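Local coordinates for sortase family protein (Clostridium perfringens, PDB 6IXZ) that probably acts as a class C sortase, a cysteine transpeptidase of the kind that links pilin subunits into pili, at residues Lys143-Lys148 with Leu183-Arg188; Thr120-Leu125 with Val167-Cys172; Gly62-Pro67 with Phe131-Leu136; Lys86-Leu91 with Leu107-Gly112; Glu101-Val106 with Asp163-Thr168. All coordinates share one frame; numbering follows the deposited sequence.

Overall arrangement
All five contacts lie in the sortase domain and belong to or lean on one mixed sheet, in the order 60-66, 71-77, 88-90, 103-109, 165-173, 180-188, 138-150, 130-135, whose two end strands pair in contact 3. Contact 4 joins 88-90 to 103-109, contact 5 adds 165-173 in parallel, and contact 1 lies one strand further on. Contact 2 packs a loop against 165-173, sharing Val167 and Thr168 with contact 5. Centres of contacts 1 and 2 are 9 Å apart, those of 4 and 5 18 Å. Along the chain contact 4 nests inside contact 3, while contacts 1 and 5 cross. Strands 103-109 and 165-173 thereby bring the predicted catalytic His110 and Cys172 together.

Contact 1 of 5, residues Lys143-Lys148 with Leu183-Arg188; sequences KVNQIK and LVRGER
The flat guanidinium of Arg185 has Gln146 over one face and Asn145 at its edge. Gln146 CB stands 3.5 Å above the Arg185 plane, toward its rim, and the amide beyond it stacks at 30°, with NE2 bonded to Glu157. In the guanidinium plane, Asn145 OD1 is gripped side-on: Arg185 NE bonds it at 3.0 Å, and Arg185 NH2 adds a longer, more bent bond at 3.3 Å. The Asn145 amide itself is turned 73° from that plane. Its CG sits between the backbone N and the carbonyl carbon (chi1 67°), raising the amide beside the arginine. Asn145 ND2 comes within 2.9 Å of Glu187 OE1, but at an angle too poor for a hydrogen bond.

Both Asn145 and Gln146 face Arg185, a classic beta bulge in this antiparallel pair: Asn145 N donates to Arg185 O at 2.8 Å, while the bond from Gln146 N to that same oxygen is weak. On the other face, Val184 CG1 packs against Val144 CG2 at 3.7 Å, with Ile147 alongside. Strand 180-188 runs between 138-150 and 165-173; from the latter Tyr166 makes a cation-pi contact with Arg185, while Val184 touches Ile122 of the loop before strand 130-135.

Contact 2 of 5, residues Thr120-Leu125 with Val167-Cys172; sequences TDIDKL and VTLLTC
Buried and apolar, this contact sets one isoleucine of a 3-10 turn, in the loop from helix 111-114 to strand 130-135, against strand 165-173. Ile122 carries nearly all of it. Its CG1 lies between the backbone N and the carbonyl carbon (chi1 72°), and the chain then extends, which sends CD1 outward from the turn to the strand. There Ile122 CD1 rests 3.9 Å from Leu169 CB. It is equally close to Thr171 CG2, the methyl branch of a side chain that runs past Ile122 in the opposite direction. Leu169 and Thr171 face the turn, whereas Leu170 points the other way.

Residues Thr168-Cys172 read TLLTC, the TLxTC signature of sortases, and close with the predicted acyl-thioester nucleophile, so the turn covers the strand just ahead of the active-site cysteine. The turn is held by its own backbone: Lys124 N donates to Asp121 O at 2.9 Å and Leu125 N to Ile122 O at 3.1 Å. At the end of the turn Leu125 touches Ile66 of strand 60-66.

Contact 3 of 5, residues Gly62-Pro67 with Phe131-Leu136; sequences GYIEIP and FYLHIL
Glu65 O receives the straightest bond of this antiparallel ladder, from Tyr132 N at 2.8 Å (168°), and Tyr132 O is paid back by Glu65 N. Tyr63 and His134 exchange a second such pair, and their side chains meet on the same face of the sheet as that of Glu65. His134 CB lies over the face of the Tyr63 ring, 3.7 Å from its centroid, a CH-pi contact; the two rings are tilted 30° but slid so far apart that they barely overlap. Tyr63 CG takes the place between the backbone N and the carbonyl carbon (chi1 58°), bringing the ring across to the histidine. His134 NE2 then donates to Glu65 OE2 at 3.1 Å, a bent bond met from above the carboxylate plane, while ND1 bonds Asp139. Two carboxylates so placed could favour a protonated ring.

On the opposite, buried face Ile64 lies beside Leu133, its CG1 3.6 Å from Leu133 CD2, and Ile64 CD1 meets Phe131 CD1. Past the ladder, Pro67 CG touches the edge of the Tyr132 ring, 3.6 Å from CE2. Pairing of strands 60-66 and 130-135, the two ends of the sheet order, closes the eight-stranded beta barrel of the sortase fold.

Contact 4 of 5, residues Lys86-Leu91 with Leu107-Gly112; sequences KGVGVL and LSAHTG
Val88 lays its CG1 methyl against Leu107, 3.6 Å from the CB of that leucine, with CG1 anti to the backbone N (chi1 180°) and also bordering Ser108 O. Further along, Val90 CG2 meets the other end of the same side chain, Leu107 CD2, at 3.8 Å, which leaves Leu107 spanning both valines. Between them the backbones join as an antiparallel pair: Ser108 N bonds Gly89 O at 2.7 Å, almost straight at 177°, and Gly89 N returns a bond to Ser108 O at 3.0 Å. Val88 CA adds a C-H contact to that second oxygen.

In the sortase barrel this short strand, 88-90, borders strand 103-109, which delivers the predicted catalytic His110 to the N-cap position of helix 111-114. Beyond the last bridge a water takes over, donating to Gly87 O at 2.9 Å and accepting from His110 N at 2.8 Å. It ties the backbone of that histidine to the turn after helix 81-86. The His110 side chain leads away from strand 88-90 and touches Cys172.

Contact 5 of 5, residues Glu101-Val106 with Asp163-Thr168; sequences ENTHSV and DKDYVT
His104 reaches across beside its partner Tyr166, and from CB outward each atom finds something on the other strand. CB borders Tyr166 O; CG and then CD2 pass Tyr166 CB, which lies over the ring face 3.7 Å from the His104 centroid, a CH-pi contact. At the tip, His104 NE2 shares a short 2.7 Å hydrogen bond with Thr168 OG1, which sits at the ring edge, and ND1, across CE1 from it, bonds Lys159 O. With both nitrogens engaged, the ring's rotation is fixed. The Tyr166 ring turns its edge to the same imidazole, a T-shaped pair with planes at 69° and centroids 5.5 Å apart.

On the other face of the sheet a water donates to Thr103 OG1, which also bonds Gly100 O, at 2.6 Å and to Tyr166 O at 2.8 Å, bridging the strands. At the N-terminal end of the pair Asn102 OD1 receives Asp163 N at 2.8 Å, whereas Glu101 OE2 and Asp163 OD1, 3.9 Å apart, are like charges. Backbone bonds cross in both directions, as from Tyr166 N to Thr103 O and from Ser105 N to Tyr166 O. This is the parallel strand pair of the sortase barrel, whose far ends lead to the predicted catalytic His110 and Cys172.

Contact 1 of 5, residues Lys143-Lys148 with Leu183-Arg188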
# COMPACT_ATOMS: atom_id res chain seq x y z
N LYS A 143 4.66 -12.05 3.18
CA LYS A 143 5.03 -13.12 2.28
C LYS A 143 3.88 -13.45 1.35
O LYS A 143 2.75 -13.73 1.81
CB LYS A 143 5.40 -14.36 3.09
CG LYS A 143 5.87 -15.55 2.28
CD LYS A 143 6.29 -16.67 3.22
CE LYS A 143 5.22 -16.90 4.27
NZ LYS A 143 5.29 -18.28 4.83
N VAL A 144 4.20 -13.50 0.06
CA VAL A 144 3.26 -13.77 -1.02
C VAL A 144 2.59 -15.14 -0.84
O VAL A 144 3.27 -16.14 -0.65
CB VAL A 144 3.96 -13.75 -2.39
CG1 VAL A 144 2.99 -14.11 -3.49
CG2 VAL A 144 4.57 -12.39 -2.66
N ASN A 145 1.26 -15.17 -0.89
CA ASN A 145 0.55 -16.45 -0.86
C ASN A 145 -0.58 -16.59 -1.87
O ASN A 145 -1.15 -17.66 -1.99
CB ASN A 145 0.03 -16.77 0.55
CG ASN A 145 -1.06 -15.82 1.02
OD1 ASN A 145 -1.54 -14.96 0.27
ND2 ASN A 145 -1.46 -15.97 2.26
N GLN A 146 -0.84 -15.56 -2.67
CA GLN A 146 -1.83 -15.68 -3.72
C GLN A 146 -1.50 -14.73 -4.85
O GLN A 146 -1.29 -13.55 -4.60
CB GLN A 146 -3.24 -15.40 -3.19
CG GLN A 146 -4.34 -15.65 -4.23
CD GLN A 146 -5.74 -15.40 -3.69
OE1 GLN A 146 -6.40 -16.33 -3.21
NE2 GLN A 146 -6.25 -14.19 -3.90
N ILE A 147 -1.35 -15.26 -6.06
CA ILE A 147 -1.24 -14.45 -7.27
C ILE A 147 -2.41 -14.66 -8.22
O ILE A 147 -2.69 -15.78 -8.59
CB ILE A 147 0.13 -14.70 -7.97
CG1 ILE A 147 1.26 -14.18 -7.08
CG2 ILE A 147 0.18 -14.04 -9.34
CD1 ILE A 147 2.16 -15.24 -6.50
N LYS A 148 -3.06 -13.58 -8.64
CA LYS A 148 -4.28 -13.68 -9.44
C LYS A 148 -4.38 -12.52 -10.41
O LYS A 148 -4.15 -11.38 -10.02
CB LYS A 148 -5.51 -13.62 -8.52
CG LYS A 148 -6.52 -14.73 -8.75
CD LYS A 148 -6.11 -16.00 -8.01
CE LYS A 148 -7.26 -16.98 -7.88
NZ LYS A 148 -7.61 -17.65 -9.17
N LEU A 183 -2.81 -9.05 -9.23
CA LEU A 183 -2.86 -8.92 -7.78
C LEU A 183 -1.84 -9.86 -7.21
O LEU A 183 -1.81 -11.03 -7.59
CB LEU A 183 -4.23 -9.36 -7.24
CG LEU A 183 -5.43 -8.62 -7.83
CD1 LEU A 183 -6.72 -9.10 -7.16
CD2 LEU A 183 -5.26 -7.11 -7.68
N VAL A 184 -1.02 -9.37 -6.29
CA VAL A 184 -0.05 -10.23 -5.60
C VAL A 184 -0.26 -10.05 -4.10
O VAL A 184 0.12 -9.01 -3.55
CB VAL A 184 1.41 -9.87 -5.99
CG1 VAL A 184 2.41 -10.72 -5.21
CG2 VAL A 184 1.63 -10.06 -7.49
N ARG A 185 -0.88 -11.05 -3.45
CA ARG A 185 -1.28 -10.93 -2.06
C ARG A 185 -0.22 -11.52 -1.17
O ARG A 185 0.23 -12.65 -1.39
CB ARG A 185 -2.58 -11.69 -1.76
CG ARG A 185 -3.15 -11.36 -0.39
CD ARG A 185 -4.44 -12.15 -0.16
NE ARG A 185 -4.16 -13.57 0.05
CZ ARG A 185 -5.08 -14.54 0.07
NH1 ARG A 185 -6.35 -14.25 -0.14
NH2 ARG A 185 -4.72 -15.80 0.28
N GLY A 186 0.20 -10.72 -0.19
CA GLY A 186 1.13 -11.18 0.84
C GLY A 186 0.47 -11.20 2.20
O GLY A 186 -0.53 -10.52 2.42
N GLU A 187 0.92 -12.14 3.03
CA GLU A 187 0.41 -12.29 4.40
C GLU A 187 1.53 -11.97 5.39
O GLU A 187 2.68 -12.30 5.14
CB GLU A 187 -0.13 -13.71 4.63
CG GLU A 187 -0.70 -13.96 6.04
CD GLU A 187 -1.65 -15.15 6.11
OE1 GLU A 187 -1.70 -15.95 5.15
OE2 GLU A 187 -2.38 -15.28 7.11
N ARG A 188 1.18 -11.25 6.45
CA ARG A 188 2.11 -10.77 7.48
C ARG A 188 2.96 -11.94 7.97
O ARG A 188 2.42 -13.00 8.29
CB ARG A 188 1.30 -10.20 8.66
CG ARG A 188 2.09 -9.42 9.70
CD ARG A 188 2.63 -8.10 9.16
NE ARG A 188 3.36 -7.37 10.18
CZ ARG A 188 2.80 -6.72 11.20
NH1 ARG A 188 1.48 -6.62 11.32
NH2 ARG A 188 3.58 -6.18 12.13

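Contact 2 of 5, residues Thr120-Leu125 with Val167-Cys172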
# COMPACT_ATOMS: atom_id res chain seq x y z
N THR A 120 5.68 -3.18 -12.09
CA THR A 120 5.67 -4.05 -13.28
C THR A 120 6.25 -5.44 -13.03
O THR A 120 5.61 -6.45 -13.35
CB THR A 120 6.39 -3.38 -14.46
OG1 THR A 120 5.60 -2.26 -14.91
CG2 THR A 120 6.60 -4.36 -15.62
N ASP A 121 7.39 -5.50 -12.35
CA ASP A 121 8.07 -6.77 -12.15
C ASP A 121 7.46 -7.68 -11.06
O ASP A 121 8.02 -8.75 -10.77
CB ASP A 121 9.55 -6.50 -11.86
CG ASP A 121 10.31 -6.05 -13.10
OD1 ASP A 121 9.81 -6.25 -14.23
OD2 ASP A 121 11.39 -5.47 -12.96
N ILE A 122 6.33 -7.28 -10.45
CA ILE A 122 5.66 -8.18 -9.50
C ILE A 122 5.09 -9.38 -10.22
O ILE A 122 4.81 -10.39 -9.58
CB ILE A 122 4.58 -7.54 -8.60
CG1 ILE A 122 3.31 -7.19 -9.38
CG2 ILE A 122 5.19 -6.36 -7.85
CD1 ILE A 122 2.19 -6.67 -8.51
N ASP A 123 5.14 -9.36 -11.54
CA ASP A 123 4.80 -10.53 -12.30
C ASP A 123 5.89 -11.61 -12.26
O ASP A 123 5.61 -12.77 -12.59
CB ASP A 123 4.39 -10.15 -13.71
CG ASP A 123 5.56 -9.88 -14.58
OD1 ASP A 123 6.62 -9.50 -14.05
OD2 ASP A 123 5.41 -10.04 -15.80
N LYS A 124 7.03 -11.31 -11.64
CA LYS A 124 8.07 -12.34 -11.43
C LYS A 124 8.04 -12.92 -10.02
O LYS A 124 8.70 -13.92 -9.73
CB LYS A 124 9.46 -11.77 -11.74
CG LYS A 124 9.56 -11.04 -13.08
CD LYS A 124 10.97 -10.53 -13.36
CE LYS A 124 11.07 -9.87 -14.74
NZ LYS A 124 12.39 -9.23 -14.99
N LEU A 125 7.23 -12.35 -9.15
CA LEU A 125 7.12 -12.89 -7.81
C LEU A 125 6.38 -14.24 -7.82
O LEU A 125 5.51 -14.46 -8.62
CB LEU A 125 6.40 -11.92 -6.88
CG LEU A 125 7.10 -10.60 -6.60
CD1 LEU A 125 6.22 -9.70 -5.76
CD2 LEU A 125 8.43 -10.84 -5.90
N VAL A 167 -1.62 -7.61 2.69
CA VAL A 167 -1.41 -6.49 1.78
C VAL A 167 -1.38 -7.07 0.37
O VAL A 167 -0.65 -8.04 0.09
CB VAL A 167 -0.12 -5.74 2.10
CG1 VAL A 167 0.18 -4.67 1.06
CG2 VAL A 167 -0.21 -5.15 3.50
N THR A 168 -2.22 -6.52 -0.51
CA THR A 168 -2.16 -6.85 -1.93
C THR A 168 -1.41 -5.77 -2.74
O THR A 168 -1.59 -4.54 -2.55
CB THR A 168 -3.55 -7.13 -2.53
OG1 THR A 168 -4.11 -8.35 -1.99
CG2 THR A 168 -3.46 -7.29 -4.04
N LEU A 169 -0.47 -6.24 -3.56
CA LEU A 169 0.19 -5.39 -4.56
C LEU A 169 -0.59 -5.51 -5.86
O LEU A 169 -0.98 -6.59 -6.24
CB LEU A 169 1.63 -5.84 -4.76
CG LEU A 169 2.40 -6.02 -3.45
CD1 LEU A 169 3.83 -6.41 -3.71
CD2 LEU A 169 2.31 -4.75 -2.63
N LEU A 170 -0.95 -4.38 -6.44
CA LEU A 170 -1.81 -4.36 -7.62
C LEU A 170 -1.11 -3.57 -8.72
O LEU A 170 -0.68 -2.43 -8.50
CB LEU A 170 -3.13 -3.71 -7.25
CG LEU A 170 -4.24 -3.56 -8.26
CD1 LEU A 170 -5.50 -3.23 -7.50
CD2 LEU A 170 -3.88 -2.43 -9.23
N THR A 171 -0.92 -4.20 -9.87
CA THR A 171 -0.45 -3.49 -11.07
C THR A 171 -1.38 -3.70 -12.24
O THR A 171 -1.98 -4.76 -12.36
CB THR A 171 0.95 -3.96 -11.48
OG1 THR A 171 1.48 -3.09 -12.50
CG2 THR A 171 0.93 -5.34 -12.00
N CYS A 172 -1.61 -2.66 -13.05
CA CYS A 172 -2.25 -2.89 -14.35
C CYS A 172 -1.45 -3.87 -15.20
O CYS A 172 -0.23 -3.99 -15.06
CB CYS A 172 -2.42 -1.59 -15.11
SG CYS A 172 -3.40 -0.40 -14.25

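Contact 3 of 5, residues Gly62-Pro67 with Phe131-Leu136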
# COMPACT_ATOMS: atom_id res chain seq x y z
N GLY A 62 5.08 6.34 3.74
CA GLY A 62 6.29 5.58 3.91
C GLY A 62 6.72 5.03 2.57
O GLY A 62 6.40 5.61 1.52
N TYR A 63 7.37 3.86 2.60
CA TYR A 63 7.72 3.16 1.37
C TYR A 63 7.70 1.62 1.44
O TYR A 63 7.66 1.00 2.51
CB TYR A 63 9.10 3.64 0.89
CG TYR A 63 10.19 3.42 1.90
CD1 TYR A 63 11.08 2.34 1.78
CD2 TYR A 63 10.32 4.25 3.00
CE1 TYR A 63 12.06 2.13 2.74
CE2 TYR A 63 11.30 4.05 3.95
CZ TYR A 63 12.18 3.01 3.80
OH TYR A 63 13.16 2.83 4.75
N ILE A 64 7.78 1.01 0.27
CA ILE A 64 7.82 -0.43 0.14
C ILE A 64 9.15 -0.85 -0.47
O ILE A 64 9.67 -0.19 -1.38
CB ILE A 64 6.63 -0.95 -0.70
CG1 ILE A 64 6.67 -2.47 -0.84
CG2 ILE A 64 6.58 -0.30 -2.08
CD1 ILE A 64 5.36 -3.07 -1.30
N GLU A 65 9.72 -1.94 0.04
CA GLU A 65 10.89 -2.57 -0.57
C GLU A 65 10.58 -4.00 -0.97
O GLU A 65 9.93 -4.72 -0.23
CB GLU A 65 12.08 -2.57 0.40
CG GLU A 65 12.46 -1.22 0.95
CD GLU A 65 13.70 -1.32 1.82
OE1 GLU A 65 14.75 -0.80 1.41
OE2 GLU A 65 13.64 -2.04 2.84
N ILE A 66 10.97 -4.37 -2.19
CA ILE A 66 10.87 -5.75 -2.68
C ILE A 66 12.25 -6.18 -3.20
O ILE A 66 12.59 -5.97 -4.36
CB ILE A 66 9.82 -5.90 -3.82
CG1 ILE A 66 8.51 -5.16 -3.47
CG2 ILE A 66 9.53 -7.37 -4.08
CD1 ILE A 66 7.45 -5.25 -4.54
N PRO A 67 13.04 -6.83 -2.34
CA PRO A 67 14.47 -7.10 -2.67
C PRO A 67 14.69 -7.93 -3.93
O PRO A 67 15.54 -7.61 -4.78
CB PRO A 67 14.99 -7.85 -1.43
CG PRO A 67 13.94 -7.75 -0.38
CD PRO A 67 12.65 -7.29 -1.00
N PHE A 131 8.12 -9.01 0.81
CA PHE A 131 8.24 -7.58 0.67
C PHE A 131 8.04 -6.89 1.99
O PHE A 131 7.47 -7.44 2.94
CB PHE A 131 7.26 -7.06 -0.40
CG PHE A 131 5.83 -7.34 -0.11
CD1 PHE A 131 5.09 -6.44 0.63
CD2 PHE A 131 5.20 -8.44 -0.64
CE1 PHE A 131 3.73 -6.62 0.80
CE2 PHE A 131 3.85 -8.63 -0.45
CZ PHE A 131 3.11 -7.71 0.25
N TYR A 132 8.61 -5.70 2.09
CA TYR A 132 8.70 -5.03 3.36
C TYR A 132 8.04 -3.68 3.20
O TYR A 132 8.18 -3.05 2.16
CB TYR A 132 10.16 -4.83 3.73
CG TYR A 132 10.96 -6.12 3.84
CD1 TYR A 132 10.78 -6.97 4.92
CD2 TYR A 132 11.95 -6.43 2.91
CE1 TYR A 132 11.53 -8.14 5.05
CE2 TYR A 132 12.71 -7.59 3.03
CZ TYR A 132 12.49 -8.45 4.09
OH TYR A 132 13.29 -9.58 4.25
N LEU A 133 7.30 -3.29 4.22
CA LEU A 133 6.70 -1.97 4.31
C LEU A 133 7.35 -1.20 5.44
O LEU A 133 7.48 -1.70 6.56
CB LEU A 133 5.20 -2.08 4.59
CG LEU A 133 4.37 -2.83 3.55
CD1 LEU A 133 2.90 -2.63 3.81
CD2 LEU A 133 4.75 -2.35 2.17
N HIS A 134 7.58 0.08 5.18
CA HIS A 134 8.12 1.01 6.17
C HIS A 134 7.21 2.21 6.30
O HIS A 134 7.25 3.10 5.46
CB HIS A 134 9.50 1.46 5.69
CG HIS A 134 10.50 0.36 5.70
ND1 HIS A 134 10.94 -0.22 6.87
CD2 HIS A 134 10.99 -0.41 4.70
CE1 HIS A 134 11.77 -1.20 6.59
NE2 HIS A 134 11.81 -1.35 5.28
N ILE A 135 6.29 2.17 7.28
CA ILE A 135 5.12 3.04 7.27
C ILE A 135 4.95 3.63 8.67
O ILE A 135 4.83 2.89 9.64
CB ILE A 135 3.85 2.24 6.93
CG1 ILE A 135 4.00 1.57 5.54
CG2 ILE A 135 2.61 3.11 7.04
CD1 ILE A 135 3.62 2.44 4.37
N LEU A 136 5.08 4.95 8.78
CA LEU A 136 5.01 5.63 10.07
C LEU A 136 5.82 4.90 11.15
O LEU A 136 5.32 4.61 12.24
CB LEU A 136 3.55 5.80 10.51
CG LEU A 136 2.71 6.87 9.80
CD1 LEU A 136 3.30 7.28 8.46
CD2 LEU A 136 1.28 6.42 9.62

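Contact 4 of 5, residues Lys86-Leu91 with Leu107-Gly112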
# COMPACT_ATOMS: atom_id res chain seq x y z
N LYS A 86 2.33 9.87 -10.04
CA LYS A 86 3.55 9.96 -9.20
C LYS A 86 4.08 8.61 -8.68
O LYS A 86 5.29 8.44 -8.42
CB LYS A 86 3.29 10.84 -7.98
CG LYS A 86 2.94 12.28 -8.29
CD LYS A 86 3.04 13.10 -7.00
CE LYS A 86 1.94 14.12 -6.88
NZ LYS A 86 1.45 14.19 -5.47
N GLY A 87 3.17 7.73 -8.30
CA GLY A 87 3.59 6.46 -7.69
C GLY A 87 2.46 5.64 -7.10
O GLY A 87 1.29 5.76 -7.48
N VAL A 88 2.87 4.69 -6.27
CA VAL A 88 1.99 3.70 -5.67
C VAL A 88 1.10 4.39 -4.67
O VAL A 88 1.59 5.18 -3.85
CB VAL A 88 2.82 2.66 -4.89
CG1 VAL A 88 1.89 1.62 -4.25
CG2 VAL A 88 3.81 2.01 -5.81
N GLY A 89 -0.17 4.03 -4.71
CA GLY A 89 -1.19 4.61 -3.88
C GLY A 89 -2.02 3.56 -3.17
O GLY A 89 -2.40 2.54 -3.76
N VAL A 90 -2.34 3.83 -1.90
CA VAL A 90 -3.29 3.02 -1.14
C VAL A 90 -4.70 3.21 -1.73
O VAL A 90 -5.17 4.34 -1.86
CB VAL A 90 -3.33 3.40 0.36
CG1 VAL A 90 -4.33 2.52 1.11
CG2 VAL A 90 -1.95 3.32 1.01
N LEU A 91 -5.37 2.10 -2.05
CA LEU A 91 -6.69 2.17 -2.67
C LEU A 91 -7.79 2.58 -1.66
O LEU A 91 -7.88 2.04 -0.54
CB LEU A 91 -7.03 0.81 -3.29
CG LEU A 91 -8.39 0.73 -3.94
CD1 LEU A 91 -8.50 1.75 -5.06
CD2 LEU A 91 -8.69 -0.68 -4.41
N LEU A 107 -2.23 -1.71 -2.55
CA LEU A 107 -1.31 -0.73 -3.04
C LEU A 107 -1.29 -0.78 -4.57
O LEU A 107 -0.93 -1.80 -5.16
CB LEU A 107 0.10 -0.97 -2.46
CG LEU A 107 0.19 -1.16 -0.95
CD1 LEU A 107 1.59 -1.54 -0.48
CD2 LEU A 107 -0.32 0.08 -0.23
N SER A 108 -1.81 0.28 -5.19
CA SER A 108 -2.08 0.33 -6.64
C SER A 108 -1.00 1.11 -7.42
O SER A 108 -0.66 2.23 -7.07
CB SER A 108 -3.44 1.01 -6.91
OG SER A 108 -3.88 0.75 -8.23
N ALA A 109 -0.57 0.53 -8.52
CA ALA A 109 0.49 1.06 -9.36
C ALA A 109 -0.03 1.09 -10.77
O ALA A 109 -0.59 0.09 -11.21
CB ALA A 109 1.71 0.17 -9.31
N HIS A 110 0.15 2.21 -11.45
CA HIS A 110 -0.25 2.35 -12.87
C HIS A 110 0.91 2.92 -13.71
O HIS A 110 1.11 4.11 -13.71
CB HIS A 110 -1.50 3.25 -13.03
CG HIS A 110 -2.23 3.03 -14.32
ND1 HIS A 110 -1.60 2.76 -15.50
CD2 HIS A 110 -3.56 2.97 -14.59
CE1 HIS A 110 -2.49 2.60 -16.46
NE2 HIS A 110 -3.69 2.66 -15.92
N THR A 111 1.64 2.06 -14.42
CA THR A 111 2.81 2.48 -15.16
C THR A 111 2.43 3.22 -16.45
O THR A 111 3.13 4.11 -16.88
CB THR A 111 3.77 1.32 -15.50
OG1 THR A 111 3.18 0.46 -16.47
CG2 THR A 111 4.17 0.53 -14.28
N GLY A 112 1.25 2.94 -16.99
CA GLY A 112 0.71 3.77 -18.08
C GLY A 112 0.58 5.24 -17.75
O GLY A 112 0.74 6.09 -18.62
O HOH W 1 0.82 4.59 -10.09

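Contact 5 of 5, residues Glu101-Val106 with Asp163-Thr168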
# COMPACT_ATOMS: atom_id res chain seq x y z
N GLU A 101 -4.65 -7.83 12.51
CA GLU A 101 -5.68 -8.80 12.16
C GLU A 101 -6.90 -8.07 11.58
O GLU A 101 -7.19 -6.95 11.96
CB GLU A 101 -6.07 -9.61 13.41
CG GLU A 101 -6.74 -10.95 13.12
CD GLU A 101 -6.79 -11.89 14.33
OE1 GLU A 101 -7.21 -11.43 15.42
OE2 GLU A 101 -6.42 -13.08 14.17
N ASN A 102 -7.62 -8.72 10.66
CA ASN A 102 -8.75 -8.06 10.02
C ASN A 102 -8.31 -6.79 9.28
O ASN A 102 -8.99 -5.76 9.35
CB ASN A 102 -9.82 -7.70 11.05
CG ASN A 102 -10.22 -8.89 11.88
OD1 ASN A 102 -10.50 -9.96 11.33
ND2 ASN A 102 -10.11 -8.76 13.20
N THR A 103 -7.16 -6.85 8.61
CA THR A 103 -6.78 -5.79 7.67
C THR A 103 -6.36 -6.32 6.31
O THR A 103 -5.88 -7.45 6.19
CB THR A 103 -5.67 -4.84 8.23
OG1 THR A 103 -4.41 -5.53 8.34
CG2 THR A 103 -6.08 -4.27 9.58
N HIS A 104 -6.58 -5.48 5.30
CA HIS A 104 -6.16 -5.74 3.94
C HIS A 104 -5.97 -4.43 3.18
O HIS A 104 -6.94 -3.81 2.75
CB HIS A 104 -7.20 -6.61 3.24
CG HIS A 104 -6.73 -7.19 1.96
ND1 HIS A 104 -7.44 -8.17 1.27
CD2 HIS A 104 -5.58 -7.02 1.28
CE1 HIS A 104 -6.74 -8.55 0.23
NE2 HIS A 104 -5.63 -7.84 0.18
N SER A 105 -4.72 -3.98 3.08
CA SER A 105 -4.39 -2.77 2.34
C SER A 105 -4.08 -3.14 0.90
O SER A 105 -3.41 -4.14 0.64
CB SER A 105 -3.19 -2.08 2.97
OG SER A 105 -3.04 -0.74 2.54
N VAL A 106 -4.55 -2.33 -0.04
CA VAL A 106 -4.22 -2.52 -1.42
C VAL A 106 -3.36 -1.37 -1.93
O VAL A 106 -3.71 -0.20 -1.80
CB VAL A 106 -5.49 -2.68 -2.25
CG1 VAL A 106 -5.12 -3.03 -3.69
CG2 VAL A 106 -6.36 -3.77 -1.64
N ASP A 163 -9.56 -12.52 10.60
CA ASP A 163 -8.39 -13.17 11.20
C ASP A 163 -7.12 -13.11 10.34
O ASP A 163 -6.12 -13.79 10.66
CB ASP A 163 -8.70 -14.63 11.56
CG ASP A 163 -9.93 -14.76 12.42
OD1 ASP A 163 -10.15 -13.89 13.31
OD2 ASP A 163 -10.73 -15.67 12.14
N LYS A 164 -7.14 -12.32 9.26
CA LYS A 164 -5.94 -12.22 8.40
C LYS A 164 -5.40 -10.79 8.33
O LYS A 164 -6.16 -9.82 8.39
CB LYS A 164 -6.25 -12.70 6.99
CG LYS A 164 -6.84 -14.10 6.90
CD LYS A 164 -5.86 -15.17 7.31
CE LYS A 164 -6.55 -16.53 7.35
NZ LYS A 164 -5.80 -17.58 6.59
N ASP A 165 -4.08 -10.70 8.10
CA ASP A 165 -3.37 -9.46 7.92
C ASP A 165 -2.71 -9.51 6.53
O ASP A 165 -1.70 -10.20 6.32
CB ASP A 165 -2.32 -9.28 9.04
CG ASP A 165 -1.52 -7.99 8.90
OD1 ASP A 165 -0.89 -7.55 9.89
OD2 ASP A 165 -1.55 -7.39 7.82
N TYR A 166 -3.37 -8.89 5.54
CA TYR A 166 -2.95 -9.00 4.15
C TYR A 166 -2.59 -7.62 3.60
O TYR A 166 -3.25 -6.62 3.94
CB TYR A 166 -4.07 -9.56 3.24
CG TYR A 166 -4.44 -11.03 3.37
CD1 TYR A 166 -3.49 -12.00 3.71
CD2 TYR A 166 -5.77 -11.43 3.23
CE1 TYR A 166 -3.86 -13.34 3.84
CE2 TYR A 166 -6.14 -12.76 3.35
CZ TYR A 166 -5.17 -13.71 3.63
OH TYR A 166 -5.53 -15.03 3.71
N VAL A 167 -1.62 -7.61 2.69
CA VAL A 167 -1.41 -6.49 1.78
C VAL A 167 -1.38 -7.07 0.37
O VAL A 167 -0.65 -8.04 0.09
CB VAL A 167 -0.12 -5.74 2.10
CG1 VAL A 167 0.18 -4.67 1.06
CG2 VAL A 167 -0.21 -5.15 3.50
N THR A 168 -2.22 -6.52 -0.51
CA THR A 168 -2.16 -6.85 -1.93
C THR A 168 -1.41 -5.77 -2.74
O THR A 168 -1.59 -4.54 -2.55
CB THR A 168 -3.55 -7.13 -2.53
OG1 THR A 168 -4.11 -8.35 -1.99
CG2 THR A 168 -3.46 -7.29 -4.04
O HOH W 2 -3.17 -4.86 6.16